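Local coordinates for protein CbbY (Rhodobacter sphaeroides, PDB 4UAS) that selectively dephosphorylates xylulose-1,5-bisphosphate, a potent inhibitor of Rubisco, in a magnesium-dependent reaction of the HAD hydrolase superfamily, at residues R110-T115 with R162-P167. Residues are numbered along the deposited sequence; the frame is centred on the assembly and turned at random. Where two conformers were deposited one is given.
Sequences RLAVAT and RELDVP. With PO4 (phosphate ion), chain C.
In the parallel sheet of the HAD core domain, R110 and A112 of strand 110-114 meet L164, at the C-terminal end of helix 155-164. Both residues direct their CB toward the helix end, whereas L111 between them points to the other face, onto I101 and A104 of helix 97-107. The two methyls of L164 take separate partners: CD1 lies 3.9 Å from A112 CB, and CD2 lies 4.0 Å from R110 CB. The same leucine touches A4 and L6 of strand 4-7 and V140 of strand 140-142, the neighbours of strand 110-114, and thus packs across three strands of this Rossmann-like fold. R110 was modelled in two conformers; in the one described here the chain bends at chi3 (79°), which sets NE, and the guanidinium beyond it lies beside the helix end, with NH1 2.8 Å from L164 O. L164 CD2 then sits over one face of that group, 3.9 Å from NH1, while E163 O is near its plane at the edge. At the far end of 110-115, chi1 of -177° sets T115 OG1 anti to the backbone N, where this substrate-site hydroxyl donates to phosphate O3 at 2.6 Å and is also hydrogen-bonded to T117 N.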
ATOM      1  N   ARG A 110      10.860 -13.868  -7.895  0.50 15.79           N
ATOM      2  CA  ARG A 110      11.291 -12.738  -7.076  0.50 14.98           C
ATOM      3  C   ARG A 110      10.074 -11.851  -6.759  0.50 12.59           C
ATOM      4  O   ARG A 110       9.156 -11.684  -7.537  0.50 13.81           O
ATOM      5  CB  ARG A 110      12.376 -11.948  -7.800  0.50 16.52           C
ATOM      6  CG  ARG A 110      13.616 -12.786  -8.047  0.50 22.33           C
ATOM      7  CD  ARG A 110      14.768 -11.948  -8.607  0.50 30.39           C
ATOM      8  NE  ARG A 110      15.440 -11.195  -7.524  0.50 28.57           N
ATOM      9  CZ  ARG A 110      15.837  -9.911  -7.623  0.50 33.14           C
ATOM     10  NH1 ARG A 110      15.659  -9.259  -8.744  0.50 32.66           N
ATOM     11  NH2 ARG A 110      16.453  -9.272  -6.637  0.50 31.11           N
ATOM     12  N   LEU A 111      10.145 -11.217  -5.607  1.00 12.95           N
ATOM     13  CA  LEU A 111       9.036 -10.458  -5.007  1.00 10.72           C
ATOM     14  C   LEU A 111       9.458  -9.023  -4.710  1.00 10.59           C
ATOM     15  O   LEU A 111      10.532  -8.772  -4.180  1.00 11.75           O
ATOM     16  CB  LEU A 111       8.607 -11.143  -3.696  1.00 12.87           C
ATOM     17  CG  LEU A 111       8.209 -12.595  -3.817  1.00 12.89           C
ATOM     18  CD1 LEU A 111       7.813 -13.155  -2.456  1.00 16.05           C
ATOM     19  CD2 LEU A 111       7.137 -12.885  -4.801  1.00 14.39           C
ATOM     20  N   ALA A 112       8.540  -8.090  -4.975  1.00  9.30           N
ATOM     21  CA  ALA A 112       8.739  -6.691  -4.668  1.00  8.97           C
ATOM     22  C   ALA A 112       7.529  -6.134  -3.914  1.00  7.77           C
ATOM     23  O   ALA A 112       6.379  -6.578  -4.166  1.00  9.54           O
ATOM     24  CB  ALA A 112       9.009  -5.851  -5.902  1.00 10.91           C
ATOM     25  N   VAL A 113       7.750  -5.113  -3.139  1.00  8.35           N
ATOM     26  CA  VAL A 113       6.735  -4.164  -2.709  1.00  8.79           C
ATOM     27  C   VAL A 113       6.857  -2.915  -3.572  1.00  7.94           C
ATOM     28  O   VAL A 113       7.949  -2.463  -3.855  1.00  8.70           O
ATOM     29  CB  VAL A 113       6.945  -3.787  -1.218  1.00 11.41           C
ATOM     30  CG1 VAL A 113       6.443  -2.444  -0.830  1.00 12.38           C
ATOM     31  CG2 VAL A 113       6.322  -4.919  -0.391  1.00 13.52           C
ATOM     32  N   ALA A 114       5.698  -2.383  -3.973  1.00  7.88           N
ATOM     33  CA  ALA A 114       5.600  -1.128  -4.693  1.00  7.85           C
ATOM     34  C   ALA A 114       4.469  -0.337  -4.036  1.00  7.60           C
ATOM     35  O   ALA A 114       3.297  -0.686  -4.246  1.00  8.22           O
ATOM     36  CB  ALA A 114       5.351  -1.349  -6.165  1.00  9.39           C
ATOM     37  N   THR A 115       4.808   0.648  -3.201  1.00  7.03           N
ATOM     38  CA  THR A 115       3.877   1.291  -2.301  1.00  7.30           C
ATOM     39  C   THR A 115       4.108   2.769  -2.204  1.00  7.62           C
ATOM     40  O   THR A 115       5.233   3.239  -2.313  1.00  8.04           O
ATOM     41  CB  THR A 115       3.977   0.623  -0.875  1.00  8.28           C
ATOM     42  OG1 THR A 115       3.001   1.219  -0.013  1.00  8.59           O
ATOM     43  CG2 THR A 115       5.290   0.763  -0.314  1.00  9.37           C
ATOM     44  N   ARG A 162      12.933  -1.904 -12.444  1.00 10.07           N
ATOM     45  CA  ARG A 162      14.330  -1.682 -12.737  1.00 10.63           C
ATOM     46  C   ARG A 162      15.194  -2.439 -11.741  1.00 11.03           C
ATOM     47  O   ARG A 162      16.204  -3.076 -12.088  1.00 13.12           O
ATOM     48  CB  ARG A 162      14.672  -0.197 -12.811  1.00 12.60           C
ATOM     49  CG  ARG A 162      16.136  -0.022 -13.297  1.00 12.92           C
ATOM     50  CD  ARG A 162      16.584   1.352 -13.558  1.00 19.91           C
ATOM     51  NE  ARG A 162      16.288   2.091 -12.499  1.00 17.35           N
ATOM     52  CZ  ARG A 162      15.243   2.995 -12.306  1.00 17.01           C
ATOM     53  NH1 ARG A 162      14.369   3.525 -13.157  1.00 20.50           N
ATOM     54  NH2 ARG A 162      15.184   3.409 -11.140  1.00 13.23           N
ATOM     55  N   GLU A 163      14.865  -2.352 -10.463  1.00 10.74           N
ATOM     56  CA  GLU A 163      15.627  -3.037  -9.424  1.00 11.20           C
ATOM     57  C   GLU A 163      15.505  -4.539  -9.528  1.00 12.11           C
ATOM     58  O   GLU A 163      16.481  -5.242  -9.300  1.00 16.18           O
ATOM     59  CB  GLU A 163      15.228  -2.551  -8.035  1.00 12.10           C
ATOM     60  CG  GLU A 163      15.643  -1.125  -7.795  1.00 14.90           C
ATOM     61  CD  GLU A 163      15.628  -0.631  -6.396  1.00 21.98           C
ATOM     62  OE1 GLU A 163      16.717  -0.624  -5.802  1.00 30.04           O
ATOM     63  OE2 GLU A 163      14.570  -0.273  -5.944  1.00 35.24           O
ATOM     64  N   LEU A 164      14.327  -5.056  -9.879  1.00 12.63           N
ATOM     65  CA  LEU A 164      14.136  -6.474 -10.092  1.00 13.23           C
ATOM     66  C   LEU A 164      14.865  -6.976 -11.300  1.00 15.40           C
ATOM     67  O   LEU A 164      15.238  -8.179 -11.332  1.00 16.35           O
ATOM     68  CB  LEU A 164      12.641  -6.796 -10.294  1.00 12.58           C
ATOM     69  CG  LEU A 164      11.764  -6.785  -9.052  1.00 14.24           C
ATOM     70  CD1 LEU A 164      10.288  -6.715  -9.465  1.00 14.10           C
ATOM     71  CD2 LEU A 164      12.012  -8.009  -8.131  1.00 17.69           C
ATOM     72  N   ASP A 165      15.026  -6.099 -12.289  1.00 14.57           N
ATOM     73  CA  ASP A 165      15.572  -6.426 -13.578  1.00 15.94           C
ATOM     74  C   ASP A 165      14.716  -7.516 -14.224  1.00 16.44           C
ATOM     75  O   ASP A 165      15.254  -8.522 -14.753  1.00 17.66           O
ATOM     76  CB  ASP A 165      17.068  -6.790 -13.507  1.00 17.42           C
ATOM     77  CG  ASP A 165      17.683  -6.823 -14.890  1.00 21.22           C
ATOM     78  OD1 ASP A 165      17.330  -5.929 -15.749  1.00 19.76           O
ATOM     79  OD2 ASP A 165      18.591  -7.672 -15.107  1.00 33.16           O
ATOM     80  N   VAL A 166      13.402  -7.313 -14.255  1.00 14.85           N
ATOM     81  CA  VAL A 166      12.428  -8.243 -14.908  1.00 15.73           C
ATOM     82  C   VAL A 166      11.622  -7.328 -15.812  1.00 14.65           C
ATOM     83  O   VAL A 166      11.149  -6.268 -15.355  1.00 16.63           O
ATOM     84  CB  VAL A 166      11.536  -8.951 -13.867  1.00 15.74           C
ATOM     85  CG1 VAL A 166      10.474  -9.776 -14.526  1.00 18.75           C
ATOM     86  CG2 VAL A 166      12.360  -9.877 -12.944  1.00 19.85           C
ATOM     87  N   PRO A 167      11.399  -7.749 -17.082  1.00 16.67           N
ATOM     88  CA  PRO A 167      10.566  -6.931 -17.991  1.00 18.08           C
ATOM     89  C   PRO A 167       9.116  -7.015 -17.471  1.00 16.22           C
ATOM     90  O   PRO A 167       8.675  -8.065 -16.981  1.00 14.14           O
ATOM     91  CB  PRO A 167      10.720  -7.585 -19.350  1.00 20.96           C
ATOM     92  CG  PRO A 167      11.484  -8.810 -19.154  1.00 25.26           C
ATOM     93  CD  PRO A 167      11.975  -8.918 -17.763  1.00 18.77           C
TER
HETATM   94  P   PO4 C 301      -0.310   1.680  -0.909  1.00 11.51           P
HETATM   95  O1  PO4 C 301       0.329   2.368  -2.183  1.00 11.78           O
HETATM   96  O2  PO4 C 301      -0.474   2.810   0.190  1.00 16.35           O
HETATM   97  O3  PO4 C 301       0.496   0.569  -0.256  1.00  9.94           O
HETATM   98  O4  PO4 C 301      -1.767   1.187  -1.209  1.00 10.75           O